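Putative Acetyltransferase from the GNAT family (PDB 3EC4) probably transfers an acyl group, most likely acetyl from acetyl-CoA, to an acceptor, as in other members of the GNAT family. Local coordinates at residues R10-W13 and N14-G18. Sequence-based numbering, arbitrary orientation.
Sequences RPVW and NSLGG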
ATOM      1  N   ARG A  10       5.661  -5.339 -11.050  1.00 26.67           N
ATOM      2  CA  ARG A  10       4.763  -4.273 -11.437  1.00 24.85           C
ATOM      3  C   ARG A  10       3.475  -4.397 -10.655  1.00 24.64           C
ATOM      4  O   ARG A  10       2.475  -4.905 -11.176  1.00 26.00           O
ATOM      5  CB  ARG A  10       4.497  -4.316 -12.940  1.00 27.30           C
ATOM      6  CG  ARG A  10       5.732  -4.177 -13.847  1.00 26.33           C
ATOM      7  CD  ARG A  10       5.305  -3.784 -15.275  1.00 23.83           C
ATOM      8  NE  ARG A  10       4.776  -2.441 -15.226  1.00 24.21           N
ATOM      9  CZ  ARG A  10       3.918  -1.895 -16.086  1.00 27.84           C
ATOM     10  NH1 ARG A  10       3.465  -2.552 -17.146  1.00 26.12           N
ATOM     11  NH2 ARG A  10       3.522  -0.652 -15.859  1.00 25.65           N
ATOM     12  N   PRO A  11       3.514  -4.053  -9.354  1.00 25.58           N
ATOM     13  CA  PRO A  11       2.394  -4.424  -8.464  1.00 25.71           C
ATOM     14  C   PRO A  11       1.105  -3.666  -8.766  1.00 25.81           C
ATOM     15  O   PRO A  11       0.027  -4.230  -8.655  1.00 25.61           O
ATOM     16  CB  PRO A  11       2.946  -4.172  -7.042  1.00 27.62           C
ATOM     17  CG  PRO A  11       4.153  -3.343  -7.219  1.00 28.10           C
ATOM     18  CD  PRO A  11       4.616  -3.408  -8.640  1.00 27.19           C
ATOM     19  N   VAL A  12       1.212  -2.437  -9.243  1.00 24.67           N
ATOM     20  CA  VAL A  12       0.008  -1.677  -9.638  1.00 23.71           C
ATOM     21  C   VAL A  12      -0.603  -2.254 -10.910  1.00 25.30           C
ATOM     22  O   VAL A  12      -1.814  -2.510 -10.983  1.00 26.25           O
ATOM     23  CB  VAL A  12       0.339  -0.154  -9.845  1.00 20.86           C
ATOM     24  CG1 VAL A  12      -0.914   0.595 -10.308  1.00 23.32           C
ATOM     25  CG2 VAL A  12       0.915   0.434  -8.578  1.00 26.32           C
ATOM     26  N   TRP A  13       0.236  -2.386 -11.939  1.00 24.94           N
ATOM     27  CA  TRP A  13      -0.184  -2.925 -13.204  1.00 25.26           C
ATOM     28  C   TRP A  13      -0.833  -4.282 -13.003  1.00 23.77           C
ATOM     29  O   TRP A  13      -1.967  -4.523 -13.440  1.00 24.03           O
ATOM     30  CB  TRP A  13       0.991  -2.987 -14.166  1.00 26.88           C
ATOM     31  CG  TRP A  13       0.658  -3.526 -15.548  1.00 24.26           C
ATOM     32  CD1 TRP A  13       0.951  -4.764 -16.015  1.00 24.77           C
ATOM     33  CD2 TRP A  13       0.028  -2.826 -16.639  1.00 29.61           C
ATOM     34  NE1 TRP A  13       0.554  -4.895 -17.312  1.00 23.74           N
ATOM     35  CE2 TRP A  13      -0.035  -3.729 -17.725  1.00 27.88           C
ATOM     36  CE3 TRP A  13      -0.515  -1.546 -16.793  1.00 24.92           C
ATOM     37  CZ2 TRP A  13      -0.613  -3.394 -18.955  1.00 30.69           C
ATOM     38  CZ3 TRP A  13      -1.076  -1.208 -18.009  1.00 27.93           C
ATOM     39  CH2 TRP A  13      -1.140  -2.146 -19.077  1.00 26.30           C
ATOM     40  N   ASN A  14      -0.133  -5.135 -12.268  1.00 22.46           N
ATOM     41  CA  ASN A  14      -0.551  -6.513 -12.176  1.00 23.40           C
ATOM     42  C   ASN A  14      -1.789  -6.710 -11.293  1.00 22.50           C
ATOM     43  O   ASN A  14      -2.653  -7.512 -11.622  1.00 23.60           O
ATOM     44  CB  ASN A  14       0.614  -7.348 -11.748  1.00 22.53           C
ATOM     45  CG  ASN A  14       1.631  -7.517 -12.854  1.00 25.46           C
ATOM     46  OD1 ASN A  14       1.307  -7.458 -14.061  1.00 22.98           O
ATOM     47  ND2 ASN A  14       2.851  -7.770 -12.465  1.00 24.85           N
ATOM     48  N   SER A  15      -1.883  -5.934 -10.219  1.00 22.33           N
ATOM     49  CA  SER A  15      -3.082  -6.021  -9.351  1.00 23.05           C
ATOM     50  C   SER A  15      -4.321  -5.569 -10.113  1.00 26.99           C
ATOM     51  O   SER A  15      -5.355  -6.208 -10.049  1.00 24.24           O
ATOM     52  CB  SER A  15      -2.898  -5.224  -8.041  1.00 25.74           C
ATOM     53  OG  SER A  15      -2.725  -3.840  -8.264  1.00 25.40           O
ATOM     54  N   LEU A  16      -4.201  -4.462 -10.838  1.00 23.11           N
ATOM     55  CA  LEU A  16      -5.335  -3.895 -11.578  1.00 25.68           C
ATOM     56  C   LEU A  16      -5.733  -4.666 -12.835  1.00 27.03           C
ATOM     57  O   LEU A  16      -6.859  -4.529 -13.318  1.00 26.03           O
ATOM     58  CB  LEU A  16      -5.059  -2.428 -11.928  1.00 23.66           C
ATOM     59  CG  LEU A  16      -4.936  -1.461 -10.758  1.00 23.51           C
ATOM     60  CD1 LEU A  16      -4.526  -0.056 -11.286  1.00 29.46           C
ATOM     61  CD2 LEU A  16      -6.275  -1.438  -9.972  1.00 25.94           C
ATOM     62  N   GLY A  17      -4.822  -5.481 -13.360  1.00 27.61           N
ATOM     63  CA  GLY A  17      -5.147  -6.436 -14.413  1.00 27.33           C
ATOM     64  C   GLY A  17      -5.498  -7.826 -13.926  1.00 28.83           C
ATOM     65  O   GLY A  17      -6.024  -8.634 -14.703  1.00 30.68           O
ATOM     66  N   GLY A  18      -5.263  -8.070 -12.639  1.00 26.89           N
ATOM     67  CA  GLY A  18      -5.435  -9.371 -12.005  1.00 27.36           C
ATOM     68  C   GLY A  18      -6.532  -9.371 -10.977  1.00 26.16           C
ATOM     69  O   GLY A  18      -7.623  -8.947 -11.296  1.00 25.00           O
TER
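Asn14 N donates to Arg10 O over 2.8 Å and forms the first hydrogen bond of the short alpha-helix 11-17. Arg10 is the N-cap residue. Three more i to i+4 bonds follow: Ser15 N to Pro11 O, Leu16 N to Val12 O at 3.1 Å, and Gly17 N to Trp13 O. In the second of the four, the donor sits well above the carbonyl plane of Pro11. The Ser15 hydroxyl turns back along the helix, with chi1 at 63°. Its OG lies 2.8 Å from Pro11 O and 3.2 Å from Val12 O. Trp13 O has a second donor in Arg31 NH1.

Asn14 ND2 is satisfied by Pro7 O, in the chain just before the helix. Its amide is inclined 61° to the Trp13 indole, and OD1 comes up at the ring edge, 3.3 Å from Trp13 CD1. Were Asn14 an alanine, Pro7 O would probably lose its amide donor and a gap would open beside the indole edge. Arg10 NE pairs with Glu66 and NH2 with Ala43 O, which joins the helix start to strands 61-66 and 41-43. On the buried side, the Val12 and Leu16 side chains run alongside each other, Val12 CG1 to Leu16 CD1 at 3.8 Å. Arg10 NH1 sits 3.3 Å over one face of the Trp13 indole, nearer its margin than its centre.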